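Local coordinates for protein peptidoglycan DD-endopeptidase ShyB (Vibrio cholerae, PDB 2GU1) that hydrolyses the peptide cross-links between peptidoglycan strands as a zinc-dependent DD-endopeptidase, probably allowing new glycans to be inserted as the cell wall expands, at residues 280-286 with 298-304. Numbering follows the deposited sequence.
Sequences HLDKILV and IALAGAT
The His280 side chain and backbone both bond to the backbone of Thr304. ND1 of His280 donates to Thr304 O, 2.8 Å away; that oxygen lies at the ring edge, near its plane, so the bond helps to fix the ring's rotation. Thr304 N returns a longer bond to His280 O. A chi1 of 55° sets Thr304 OG1 between its own backbone N and carbonyl carbon, from where the hydroxyl donates to Leu281 O at 2.8 Å, reaching it from above the carbonyl plane. Threonine suits this place because the same OG1 also accepts from Asn264 N.

Further along, the backbones pair antiparallel. Leu300 N gives a nearly straight bond to Lys283 O (2.9 Å, 166° at the hydrogen), and Leu285 N reaches Ile298 O at 2.8 Å. Leu300 O accepts from Asp282 N at 2.8 Å and more weakly from Lys283 N, two residues facing one: a classic beta bulge. Just past the bulge, Gly302 CA comes within 3.3 Å of Asp282 N, a spot with no room for a CB. A water joins Asp282 OD1 to Ala303 N.

Apolar contacts flank the strands. Ala299 CB, a methyl small enough to sit between Lys283 O and Leu281 CD1, is 3.5 Å from the latter; the Leu281 side chain also touches Leu312. Val286 CG2 meets Ile298 CB, the side chains crossing obliquely, and both residues lean on Leu266 of strand 265-269.

Strand 297-300 lies between 244-246 and 283-284 in a small antiparallel sheet of the M23 peptidase domain. At the other end of the contact, where the chain turns at His280, the imidazole sits about 6 Å from the catalytic zinc held by His232, Asp236 and His313; the bond to Thr304 O probably steadies a histidine at the edge of the active site.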
loop_
_atom_site.group_PDB
_atom_site.type_symbol
_atom_site.label_atom_id
_atom_site.label_comp_id
_atom_site.label_asym_id
_atom_site.label_seq_id
_atom_site.Cartn_x
_atom_site.Cartn_y
_atom_site.Cartn_z
ATOM N N HIS A 280 3.408 12.376 9.977
ATOM C CA HIS A 280 3.784 13.421 10.925
ATOM C C HIS A 280 3.092 13.313 12.279
ATOM O O HIS A 280 3.023 14.285 13.031
ATOM C CB HIS A 280 3.505 14.791 10.306
ATOM C CG HIS A 280 4.113 14.970 8.949
ATOM N ND1 HIS A 280 5.472 14.898 8.727
ATOM C CD2 HIS A 280 3.548 15.207 7.741
ATOM C CE1 HIS A 280 5.719 15.083 7.442
ATOM N NE2 HIS A 280 4.568 15.273 6.821
ATOM N N LEU A 281 2.602 12.126 12.598
ATOM C CA LEU A 281 1.907 11.907 13.854
ATOM C C LEU A 281 2.758 12.197 15.091
ATOM O O LEU A 281 3.964 11.935 15.114
ATOM C CB LEU A 281 1.402 10.463 13.903
ATOM C CG LEU A 281 0.482 10.020 12.757
ATOM C CD1 LEU A 281 0.248 8.526 12.838
ATOM C CD2 LEU A 281 -0.854 10.779 12.838
ATOM N N ASP A 282 2.130 12.747 16.123
ATOM C CA ASP A 282 2.845 13.028 17.358
ATOM C C ASP A 282 2.949 11.717 18.136
ATOM O O ASP A 282 3.949 11.449 18.800
ATOM C CB ASP A 282 2.091 14.047 18.219
ATOM C CG ASP A 282 2.842 14.381 19.495
ATOM O OD1 ASP A 282 3.941 14.953 19.395
ATOM O OD2 ASP A 282 2.351 14.058 20.597
ATOM N N LYS A 283 1.911 10.895 18.020
ATOM C CA LYS A 283 1.846 9.614 18.722
ATOM C C LYS A 283 0.982 8.604 17.966
ATOM O O LYS A 283 -0.059 8.968 17.413
ATOM C CB LYS A 283 1.249 9.832 20.116
ATOM C CG LYS A 283 1.182 8.589 20.992
ATOM C CD LYS A 283 2.577 8.138 21.408
ATOM C CE LYS A 283 2.521 6.991 22.414
ATOM N NZ LYS A 283 3.886 6.591 22.866
ATOM N N ILE A 284 1.407 7.339 17.954
ATOM C CA ILE A 284 0.657 6.270 17.288
ATOM C C ILE A 284 0.056 5.387 18.385
ATOM O O ILE A 284 0.772 4.919 19.267
ATOM C CB ILE A 284 1.586 5.429 16.355
ATOM C CG1 ILE A 284 1.929 6.250 15.106
ATOM C CG2 ILE A 284 0.902 4.109 15.957
ATOM C CD1 ILE A 284 2.914 5.591 14.157
ATOM N N LEU A 285 -1.254 5.170 18.327
ATOM C CA LEU A 285 -1.956 4.388 19.343
ATOM C C LEU A 285 -2.294 2.943 18.983
ATOM O O LEU A 285 -3.025 2.272 19.719
ATOM C CB LEU A 285 -3.243 5.113 19.743
ATOM C CG LEU A 285 -3.091 6.500 20.371
ATOM C CD1 LEU A 285 -4.465 7.133 20.519
ATOM C CD2 LEU A 285 -2.395 6.391 21.730
ATOM N N VAL A 286 -1.772 2.461 17.861
ATOM C CA VAL A 286 -2.039 1.092 17.435
ATOM C C VAL A 286 -0.727 0.418 17.059
ATOM O O VAL A 286 0.309 1.075 16.968
ATOM C CB VAL A 286 -2.997 1.057 16.214
ATOM C CG1 VAL A 286 -4.400 1.456 16.639
ATOM C CG2 VAL A 286 -2.496 1.999 15.137
ATOM N N ILE A 298 -6.673 6.070 15.999
ATOM C CA ILE A 298 -5.453 5.308 15.775
ATOM C C ILE A 298 -4.188 6.084 16.116
ATOM O O ILE A 298 -3.111 5.501 16.268
ATOM C CB ILE A 298 -5.379 4.825 14.308
ATOM C CG1 ILE A 298 -5.398 6.024 13.358
ATOM C CG2 ILE A 298 -6.551 3.901 14.015
ATOM C CD1 ILE A 298 -5.382 5.638 11.871
ATOM N N ALA A 299 -4.312 7.400 16.243
ATOM C CA ALA A 299 -3.155 8.216 16.573
ATOM C C ALA A 299 -3.536 9.638 16.935
ATOM O O ALA A 299 -4.712 10.006 16.923
ATOM C CB ALA A 299 -2.182 8.234 15.399
ATOM N N LEU A 300 -2.520 10.432 17.252
ATOM C CA LEU A 300 -2.712 11.827 17.589
ATOM C C LEU A 300 -1.854 12.590 16.590
ATOM O O LEU A 300 -0.665 12.283 16.414
ATOM C CB LEU A 300 -2.251 12.102 19.025
ATOM C CG LEU A 300 -2.971 11.291 20.116
ATOM C CD1 LEU A 300 -2.437 11.690 21.493
ATOM C CD2 LEU A 300 -4.473 11.542 20.041
ATOM N N ALA A 301 -2.462 13.555 15.912
ATOM C CA ALA A 301 -1.745 14.359 14.928
ATOM C C ALA A 301 -0.531 15.013 15.556
ATOM O O ALA A 301 -0.477 15.220 16.773
ATOM C CB ALA A 301 -2.678 15.413 14.328
ATOM N N GLY A 302 0.458 15.344 14.735
ATOM C CA GLY A 302 1.653 15.944 15.285
ATOM C C GLY A 302 2.376 16.832 14.303
ATOM O O GLY A 302 1.771 17.378 13.382
ATOM N N ALA A 303 3.677 16.960 14.518
ATOM C CA ALA A 303 4.544 17.763 13.678
ATOM C C ALA A 303 5.901 17.072 13.599
ATOM O O ALA A 303 6.927 17.741 13.560
ATOM C CB ALA A 303 4.702 19.139 14.280
ATOM N N THR A 304 5.907 15.739 13.611
ATOM C CA THR A 304 7.170 15.000 13.524
ATOM C C THR A 304 7.623 14.915 12.070
ATOM O O THR A 304 6.819 15.060 11.140
ATOM C CB THR A 304 7.070 13.561 14.114
ATOM O OG1 THR A 304 6.001 12.840 13.488
ATOM C CG2 THR A 304 6.841 13.612 15.631
HETATM O O HOH W 1 4.637 16.103 17.343
#